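PDB 2EYU: twitching motility protein PilT from Aquifex aeolicus, which probably uses ATP hydrolysis, as a P-loop ATPase, to drive the retraction of type IV pili that powers twitching motility. Local coordinates for residues A[41-46]-A[66-71]; A[78-81]-A[86-89]; A[130-135]-A[139-144]. The protein carries 1 engineered substitution. All coordinates share one frame; numbering follows the deposited sequence.

Contact 1: residues A[41-46]-A[66-71]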
loop_
_atom_site.group_PDB
_atom_site.type_symbol
_atom_site.label_atom_id
_atom_site.label_comp_id
_atom_site.label_asym_id
_atom_site.label_seq_id
_atom_site.Cartn_x
_atom_site.Cartn_y
_atom_site.Cartn_z
ATOM N N THR A 41 -6.700 4.492 -4.990
ATOM C CA THR A 41 -5.412 5.104 -4.644
ATOM C C THR A 41 -4.332 4.638 -5.612
ATOM O O THR A 41 -3.665 5.430 -6.261
ATOM C CB THR A 41 -5.060 4.771 -3.188
ATOM O OG1 THR A 41 -6.081 5.421 -2.411
ATOM C CG2 THR A 41 -3.716 5.322 -2.698
ATOM N N ILE A 42 -4.178 3.330 -5.705
ATOM C CA ILE A 42 -3.299 2.706 -6.676
ATOM C C ILE A 42 -3.386 3.309 -8.060
ATOM O O ILE A 42 -2.426 3.637 -8.771
ATOM C CB ILE A 42 -3.732 1.215 -6.722
ATOM C CG1 ILE A 42 -3.050 0.410 -5.612
ATOM C CG2 ILE A 42 -3.527 0.629 -8.101
ATOM C CD1 ILE A 42 -1.770 1.125 -5.193
ATOM N N ALA A 43 -4.631 3.485 -8.512
ATOM C CA ALA A 43 -4.840 3.958 -9.884
ATOM C C ALA A 43 -4.431 5.415 -10.031
ATOM O O ALA A 43 -3.881 5.864 -11.052
ATOM C CB ALA A 43 -6.291 3.670 -10.234
ATOM N N SER A 44 -4.698 6.213 -8.996
ATOM C CA SER A 44 -4.298 7.608 -9.010
ATOM C C SER A 44 -2.771 7.748 -9.004
ATOM O O SER A 44 -2.238 8.653 -9.660
ATOM C CB SER A 44 -4.861 8.371 -7.814
ATOM O OG SER A 44 -4.156 9.617 -7.711
HETATM N N MSE A 45 -2.091 6.882 -8.262
HETATM C CA MSE A 45 -0.628 6.889 -8.183
HETATM C C MSE A 45 -0.011 6.368 -9.461
HETATM O O MSE A 45 0.971 6.899 -9.993
HETATM C CB MSE A 45 -0.096 6.022 -7.043
HETATM C CG MSE A 45 -0.461 6.422 -5.637
HETATM SE SE MSE A 45 0.179 5.198 -4.288
HETATM C CE MSE A 45 2.027 5.585 -4.723
ATOM N N ILE A 46 -0.530 5.294 -10.052
ATOM C CA ILE A 46 0.015 4.875 -11.339
ATOM C C ILE A 46 -0.260 5.900 -12.422
ATOM O O ILE A 46 0.545 6.204 -13.307
ATOM C CB ILE A 46 -0.587 3.508 -11.725
ATOM C CG1 ILE A 46 -0.109 2.346 -10.844
ATOM C CG2 ILE A 46 -0.362 3.199 -13.197
ATOM C CD1 ILE A 46 -0.891 1.081 -11.173
ATOM N N TYR A 66 -10.026 0.405 -13.409
ATOM C CA TYR A 66 -9.972 1.748 -14.031
ATOM C C TYR A 66 -9.135 1.604 -15.286
ATOM O O TYR A 66 -8.143 0.858 -15.272
ATOM C CB TYR A 66 -9.468 2.707 -13.002
ATOM C CG TYR A 66 -9.028 4.118 -13.109
ATOM C CD1 TYR A 66 -9.427 5.015 -12.109
ATOM C CD2 TYR A 66 -8.222 4.625 -14.121
ATOM C CE1 TYR A 66 -9.053 6.342 -12.133
ATOM C CE2 TYR A 66 -7.839 5.958 -14.156
ATOM C CZ TYR A 66 -8.261 6.812 -13.157
ATOM O OH TYR A 66 -7.896 8.139 -13.161
ATOM N N VAL A 67 -9.530 2.271 -16.368
ATOM C CA VAL A 67 -8.723 2.133 -17.581
ATOM C C VAL A 67 -7.818 3.341 -17.753
ATOM O O VAL A 67 -8.186 4.507 -17.613
ATOM C CB VAL A 67 -9.556 1.932 -18.858
ATOM C CG1 VAL A 67 -10.781 1.089 -18.558
ATOM C CG2 VAL A 67 -9.925 3.285 -19.447
ATOM N N PHE A 68 -6.560 3.035 -18.077
ATOM C CA PHE A 68 -5.607 4.150 -18.119
ATOM C C PHE A 68 -5.512 4.726 -19.534
ATOM O O PHE A 68 -5.413 3.920 -20.458
ATOM C CB PHE A 68 -4.241 3.676 -17.634
ATOM C CG PHE A 68 -4.152 3.575 -16.116
ATOM C CD1 PHE A 68 -3.935 2.364 -15.493
ATOM C CD2 PHE A 68 -4.295 4.712 -15.343
ATOM C CE1 PHE A 68 -3.864 2.292 -14.114
ATOM C CE2 PHE A 68 -4.222 4.652 -13.969
ATOM C CZ PHE A 68 -4.000 3.437 -13.354
ATOM N N LYS A 69 -5.550 6.043 -19.593
ATOM C CA LYS A 69 -5.356 6.928 -20.728
ATOM C C LYS A 69 -3.963 6.713 -21.306
ATOM O O LYS A 69 -3.036 6.359 -20.563
ATOM C CB LYS A 69 -5.507 8.389 -20.303
ATOM C CG LYS A 69 -6.769 9.128 -20.683
ATOM C CD LYS A 69 -6.477 10.445 -21.396
ATOM C CE LYS A 69 -7.572 11.473 -21.156
ATOM N NZ LYS A 69 -7.915 12.246 -22.386
ATOM N N HIS A 70 -3.739 6.915 -22.606
ATOM C CA HIS A 70 -2.340 6.777 -23.024
ATOM C C HIS A 70 -1.682 8.162 -23.112
ATOM O O HIS A 70 -1.866 8.874 -24.093
ATOM C CB HIS A 70 -2.178 6.035 -24.348
ATOM C CG HIS A 70 -0.762 6.109 -24.851
ATOM N ND1 HIS A 70 -0.447 6.466 -26.140
ATOM C CD2 HIS A 70 0.419 5.881 -24.228
ATOM C CE1 HIS A 70 0.865 6.449 -26.292
ATOM N NE2 HIS A 70 1.423 6.094 -25.141
ATOM N N LYS A 71 -0.934 8.459 -22.072
ATOM C CA LYS A 71 -0.230 9.689 -21.761
ATOM C C LYS A 71 1.255 9.570 -22.068
ATOM O O LYS A 71 1.602 9.284 -23.217
ATOM C CB LYS A 71 -0.473 10.026 -20.278
ATOM C CG LYS A 71 -1.928 10.422 -20.022
ATOM C CD LYS A 71 -2.218 10.653 -18.556
ATOM C CE LYS A 71 -3.376 11.592 -18.291
ATOM N NZ LYS A 71 -3.140 12.983 -18.773
#
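The carbonyl O of Ala43 meets the rim of the Phe68 ring, lying near the ring plane with CE2 at 3.2 Å and CZ at 3.3 Å. The polar helix backbone thus faces a ring edge, where the C-H groups carry slight positive charge, and apolar contacts complete the joint. Ile46 reaches over one face of the same ring in a CH-pi contact, its CG2 4.0 Å from the Phe68 centroid and 28° off the normal. With CG1 beside the backbone N (chi1 -69°), this methyl is turned anti to that N and onto the ring. Over the opposite face of Phe68 lies Tyr66 CD2, offset toward the rim, the two rings being inclined to each other, and Ala43 CB in turn lies over the Tyr66 ring, 3.9 Å from CD1. A serine in place of Phe68 would probably open a gap between Ile46 and Tyr66, leaving both without the surface they share. The arrangement seats the loop that follows strand 56-61 on helix 38-52, the helix that continues from a sequence consistent with a Walker A P-loop; Ile46 also touches Phe103 of strand 101-104, while Tyr66 touches Pro6 near the N terminus.

Contact 2: residues A[78-81]-A[86-89]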
loop_
_atom_site.group_PDB
_atom_site.type_symbol
_atom_site.label_atom_id
_atom_site.label_comp_id
_atom_site.label_asym_id
_atom_site.label_seq_id
_atom_site.Cartn_x
_atom_site.Cartn_y
_atom_site.Cartn_z
ATOM N N ARG A 78 -3.754 -6.152 -17.949
ATOM C CA ARG A 78 -4.088 -7.538 -18.222
ATOM C C ARG A 78 -5.064 -8.069 -17.183
ATOM O O ARG A 78 -4.777 -8.095 -15.985
ATOM C CB ARG A 78 -2.787 -8.354 -18.260
ATOM C CG ARG A 78 -1.692 -7.679 -19.079
ATOM C CD ARG A 78 -0.648 -8.650 -19.600
ATOM N NE ARG A 78 0.226 -9.138 -18.551
ATOM C CZ ARG A 78 1.482 -9.546 -18.629
ATOM N NH1 ARG A 78 2.162 -9.565 -19.768
ATOM N NH2 ARG A 78 2.087 -9.957 -17.516
ATOM N N GLU A 79 -6.237 -8.475 -17.655
ATOM C CA GLU A 79 -7.272 -9.058 -16.815
ATOM C C GLU A 79 -7.021 -10.555 -16.679
ATOM O O GLU A 79 -7.047 -11.290 -17.669
ATOM C CB GLU A 79 -8.666 -8.817 -17.392
ATOM C CG GLU A 79 -9.827 -9.068 -16.453
ATOM C CD GLU A 79 -10.302 -10.501 -16.401
ATOM O OE1 GLU A 79 -10.254 -11.193 -17.445
ATOM O OE2 GLU A 79 -10.731 -10.958 -15.313
ATOM N N VAL A 80 -6.785 -11.001 -15.453
ATOM C CA VAL A 80 -6.660 -12.446 -15.240
ATOM C C VAL A 80 -7.978 -13.111 -15.625
ATOM O O VAL A 80 -9.006 -12.961 -14.966
ATOM C CB VAL A 80 -6.281 -12.801 -13.795
ATOM C CG1 VAL A 80 -7.020 -14.046 -13.318
ATOM C CG2 VAL A 80 -4.775 -13.003 -13.689
ATOM N N GLY A 81 -7.931 -13.847 -16.724
ATOM C CA GLY A 81 -9.119 -14.494 -17.256
ATOM C C GLY A 81 -9.150 -14.356 -18.761
ATOM O O GLY A 81 -8.667 -15.244 -19.468
ATOM N N SER A 86 -3.854 -17.055 -14.189
ATOM C CA SER A 86 -3.457 -16.994 -12.785
ATOM C C SER A 86 -2.559 -15.785 -12.549
ATOM O O SER A 86 -1.790 -15.396 -13.434
ATOM C CB SER A 86 -2.763 -18.300 -12.391
ATOM O OG SER A 86 -1.536 -18.440 -13.088
ATOM N N PHE A 87 -2.650 -15.158 -11.375
ATOM C CA PHE A 87 -1.796 -13.992 -11.148
ATOM C C PHE A 87 -0.333 -14.411 -11.257
ATOM O O PHE A 87 0.508 -13.708 -11.813
ATOM C CB PHE A 87 -2.059 -13.347 -9.795
ATOM C CG PHE A 87 -3.097 -12.238 -9.781
ATOM C CD1 PHE A 87 -4.445 -12.563 -9.769
ATOM C CD2 PHE A 87 -2.729 -10.905 -9.773
ATOM C CE1 PHE A 87 -5.409 -11.571 -9.751
ATOM C CE2 PHE A 87 -3.690 -9.909 -9.765
ATOM C CZ PHE A 87 -5.036 -10.240 -9.754
ATOM N N ALA A 88 -0.044 -15.591 -10.706
ATOM C CA ALA A 88 1.319 -16.102 -10.726
ATOM C C ALA A 88 1.853 -16.185 -12.155
ATOM O O ALA A 88 2.884 -15.590 -12.489
ATOM C CB ALA A 88 1.390 -17.466 -10.051
ATOM N N ASP A 89 1.132 -16.942 -12.973
ATOM C CA ASP A 89 1.435 -17.112 -14.385
ATOM C C ASP A 89 1.799 -15.788 -15.056
ATOM O O ASP A 89 2.942 -15.599 -15.458
ATOM C CB ASP A 89 0.241 -17.721 -15.129
ATOM C CG ASP A 89 0.713 -18.578 -16.296
ATOM O OD1 ASP A 89 0.305 -18.297 -17.443
ATOM O OD2 ASP A 89 1.488 -19.518 -16.053
#
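Val80 and Ser86 bring the two backbones together, their CA atoms 6.1 Å apart, where the chain leaves strand 74-79, turns, and enters helix 87-97. The strand proper stops at Glu79, although the backbone of Val80, like that of Arg78, is still hydrogen-bonded to Glu61 of the neighbouring strand. Gly81 then takes phi 138° and psi -87°, angles at which a CB would be jammed against the carbonyl O of Val80 and would also strike the Glu79 carboxylate. That carboxylate is busy inside the turn, since its OE1 is hydrogen-bonded to Glu82 N. At the far end Ser86 holds the N-cap position of the helix, and its OG accepts from Asp89 N at 3.1 Å, although the placing of this hydroxyl is doubtful.

Strand 74-79, helix 87-97 and strand 101-104 form a beta-alpha-beta crossover, one of the repeating units of the alpha/beta sheet of P-loop NTPases. Here the crossover starts from an outermost strand of the sheet and passes over strand 56-61 to reach its parallel partner. Contact 2 is the bend at the beginning of that path.

One methyl of Val80 does the touching. CG2 rests on the peptide joining Ser86 to Phe87, 3.7 Å from Ser86 C and 3.8 Å from Phe87 N, and it also lies over one face of the Phe87 ring, with CD1 4.0 Å away. In Phe87 a chi1 of -91°, off a staggered position, brings the end of the side chain nearer to Val80. Val80 and Phe87 both touch Ile60 and Asp62 as well, and Phe87 extends to Thr112 of helix 110-121.

Contact 3: residues A[130-135]-A[139-144]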
loop_
_atom_site.group_PDB
_atom_site.type_symbol
_atom_site.label_atom_id
_atom_site.label_comp_id
_atom_site.label_asym_id
_atom_site.label_seq_id
_atom_site.Cartn_x
_atom_site.Cartn_y
_atom_site.Cartn_z
ATOM N N LEU A 130 -3.502 -5.774 -0.618
ATOM C CA LEU A 130 -3.968 -6.815 0.294
ATOM C C LEU A 130 -5.199 -6.275 1.036
ATOM O O LEU A 130 -5.418 -5.053 1.049
ATOM C CB LEU A 130 -2.933 -7.204 1.320
ATOM C CG LEU A 130 -1.473 -7.456 0.994
ATOM C CD1 LEU A 130 -0.654 -6.176 1.036
ATOM C CD2 LEU A 130 -0.896 -8.469 1.978
ATOM N N HIS A 131 -5.948 -7.170 1.653
ATOM C CA HIS A 131 -7.125 -6.789 2.435
ATOM C C HIS A 131 -6.866 -6.614 3.916
ATOM O O HIS A 131 -7.790 -6.516 4.746
ATOM C CB HIS A 131 -8.216 -7.860 2.237
ATOM C CG HIS A 131 -9.029 -7.599 1.002
ATOM N ND1 HIS A 131 -9.220 -8.554 0.026
ATOM C CD2 HIS A 131 -9.722 -6.517 0.587
ATOM C CE1 HIS A 131 -9.978 -8.065 -0.936
ATOM N NE2 HIS A 131 -10.299 -6.826 -0.626
ATOM N N THR A 132 -5.600 -6.548 4.311
ATOM C CA THR A 132 -5.257 -6.305 5.716
ATOM C C THR A 132 -5.601 -4.895 6.134
ATOM O O THR A 132 -5.671 -3.976 5.310
ATOM C CB THR A 132 -3.752 -6.544 5.945
ATOM O OG1 THR A 132 -3.039 -5.779 4.963
ATOM C CG2 THR A 132 -3.382 -8.000 5.722
ATOM N N ASN A 133 -5.821 -4.700 7.435
ATOM C CA ASN A 133 -6.334 -3.408 7.886
ATOM C C ASN A 133 -5.254 -2.461 8.375
ATOM O O ASN A 133 -5.540 -1.268 8.479
ATOM C CB ASN A 133 -7.372 -3.637 8.998
ATOM C CG ASN A 133 -8.780 -3.480 8.440
ATOM O OD1 ASN A 133 -9.720 -3.135 9.152
ATOM N ND2 ASN A 133 -8.904 -3.736 7.140
ATOM N N THR A 134 -4.066 -2.965 8.680
ATOM C CA THR A 134 -3.040 -2.156 9.351
ATOM C C THR A 134 -1.663 -2.380 8.765
ATOM O O THR A 134 -1.400 -3.399 8.126
ATOM C CB THR A 134 -3.090 -2.549 10.845
ATOM O OG1 THR A 134 -4.156 -1.769 11.446
ATOM C CG2 THR A 134 -1.841 -2.221 11.620
ATOM N N ALA A 135 -0.744 -1.442 8.947
ATOM C CA ALA A 135 0.589 -1.593 8.378
ATOM C C ALA A 135 1.240 -2.839 8.970
ATOM O O ALA A 135 1.945 -3.546 8.255
ATOM C CB ALA A 135 1.419 -0.345 8.624
ATOM N N ILE A 139 2.433 -6.731 7.268
ATOM C CA ILE A 139 3.745 -7.383 7.346
ATOM C C ILE A 139 3.619 -8.823 7.781
ATOM O O ILE A 139 4.276 -9.724 7.275
ATOM C CB ILE A 139 4.679 -6.603 8.285
ATOM C CG1 ILE A 139 4.939 -5.204 7.748
ATOM C CG2 ILE A 139 5.969 -7.381 8.535
ATOM C CD1 ILE A 139 5.618 -4.260 8.731
ATOM N N HIS A 140 2.725 -9.069 8.731
ATOM C CA HIS A 140 2.491 -10.433 9.193
ATOM C C HIS A 140 1.836 -11.321 8.156
ATOM O O HIS A 140 2.118 -12.520 8.018
ATOM C CB HIS A 140 1.581 -10.325 10.424
ATOM C CG HIS A 140 2.307 -9.895 11.661
ATOM N ND1 HIS A 140 3.452 -10.513 12.115
ATOM C CD2 HIS A 140 2.040 -8.919 12.549
ATOM C CE1 HIS A 140 3.862 -9.932 13.226
ATOM N NE2 HIS A 140 3.017 -8.950 13.507
ATOM N N ARG A 141 0.903 -10.771 7.375
ATOM C CA ARG A 141 0.291 -11.577 6.324
ATOM C C ARG A 141 1.321 -11.959 5.276
ATOM O O ARG A 141 1.396 -13.092 4.794
ATOM C CB ARG A 141 -0.858 -10.815 5.660
ATOM C CG ARG A 141 -1.350 -11.429 4.361
ATOM C CD ARG A 141 -2.646 -12.190 4.502
ATOM N NE ARG A 141 -3.716 -11.483 5.171
ATOM C CZ ARG A 141 -4.882 -11.075 4.691
ATOM N NH1 ARG A 141 -5.225 -11.281 3.430
ATOM N NH2 ARG A 141 -5.735 -10.436 5.486
ATOM N N ILE A 142 2.145 -10.974 4.910
ATOM C CA ILE A 142 3.152 -11.234 3.887
ATOM C C ILE A 142 4.097 -12.320 4.387
ATOM O O ILE A 142 4.330 -13.301 3.689
ATOM C CB ILE A 142 3.940 -9.981 3.493
ATOM C CG1 ILE A 142 3.139 -8.996 2.634
ATOM C CG2 ILE A 142 5.232 -10.382 2.781
ATOM C CD1 ILE A 142 2.514 -9.710 1.443
ATOM N N VAL A 143 4.631 -12.166 5.599
ATOM C CA VAL A 143 5.612 -13.142 6.059
ATOM C C VAL A 143 5.004 -14.501 6.378
ATOM O O VAL A 143 5.540 -15.546 6.001
ATOM C CB VAL A 143 6.317 -12.599 7.322
ATOM C CG1 VAL A 143 7.132 -13.706 7.980
ATOM C CG2 VAL A 143 7.160 -11.398 6.939
ATOM N N ASP A 144 3.889 -14.490 7.099
ATOM C CA ASP A 144 3.277 -15.677 7.680
ATOM C C ASP A 144 2.746 -16.625 6.628
ATOM O O ASP A 144 2.483 -17.809 6.792
ATOM C CB ASP A 144 2.113 -15.275 8.604
ATOM C CG ASP A 144 2.520 -15.176 10.060
ATOM O OD1 ASP A 144 3.124 -14.146 10.425
ATOM O OD2 ASP A 144 2.219 -16.124 10.816
#
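Thr132 lays its CG2 methyl over one face of the Arg141 guanidinium, 3.4 Å from NH2 and 3.5 Å from NE. The arginine chain folds back to allow this: bends at chi2 (103°) and chi3 (50°) carry the flat group alongside the threonine, the two side chains running in opposite directions. The hydroxyl of Thr132 is occupied separately, OG1 being hydrogen-bonded to Thr138 OG1, which is also hydrogen-bonded to Thr134 O; this probably helps to hold the CG2 branch toward the arginine.

Deeper in, Leu130 CD2 touches two helix residues, 3.7 Å from Ile142 CD1 and 3.8 Å from the aliphatic CG of Arg141. Leu130 and Ile142 cross nearly perpendicularly, a buried apolar contact next to a more exposed one in which the arginine contributes both methylene and guanidinium. At the start of the helix Ile139 N donates to Ala135 O in a weak bond of 3.4 Å, and Ile139 CG1 lies 3.5 Å from the same oxygen.

The sequence around His131 resembles the His box of secretion ATPases, and the His131 side chain touches residues of the probable P-loop. The contact packs the segment leaving strand 125-130 against helix 135-144, with Leu130 also on Leu29 and Thr31 of strand 26-31, Ile142 on Leu158 of helix 151-161, and Ile139 on Leu200 of helix 200-209.

In the fold
From the N terminus the three contacts follow in series, each closing before the next opens, so none nests in or crosses another. Contact 1 closes the longest loop, from helix 38-52 through strand 56-61 to the segment beyond it. Contact 2 shuts the short turn that joins edge strand 74-79 to helix 87-97. Contact 3 closes a similarly short link, from the end of strand 125-130 into helix 135-144. They do not touch, their centres lying 19 to 24 Å apart, and contacts 1 and 3 sit on opposite sides of the chain's centre. Contacts 2 and 3 join the end of a parallel strand to the helix that follows it, whereas contact 1 lays a loop between two strands on a flanking helix.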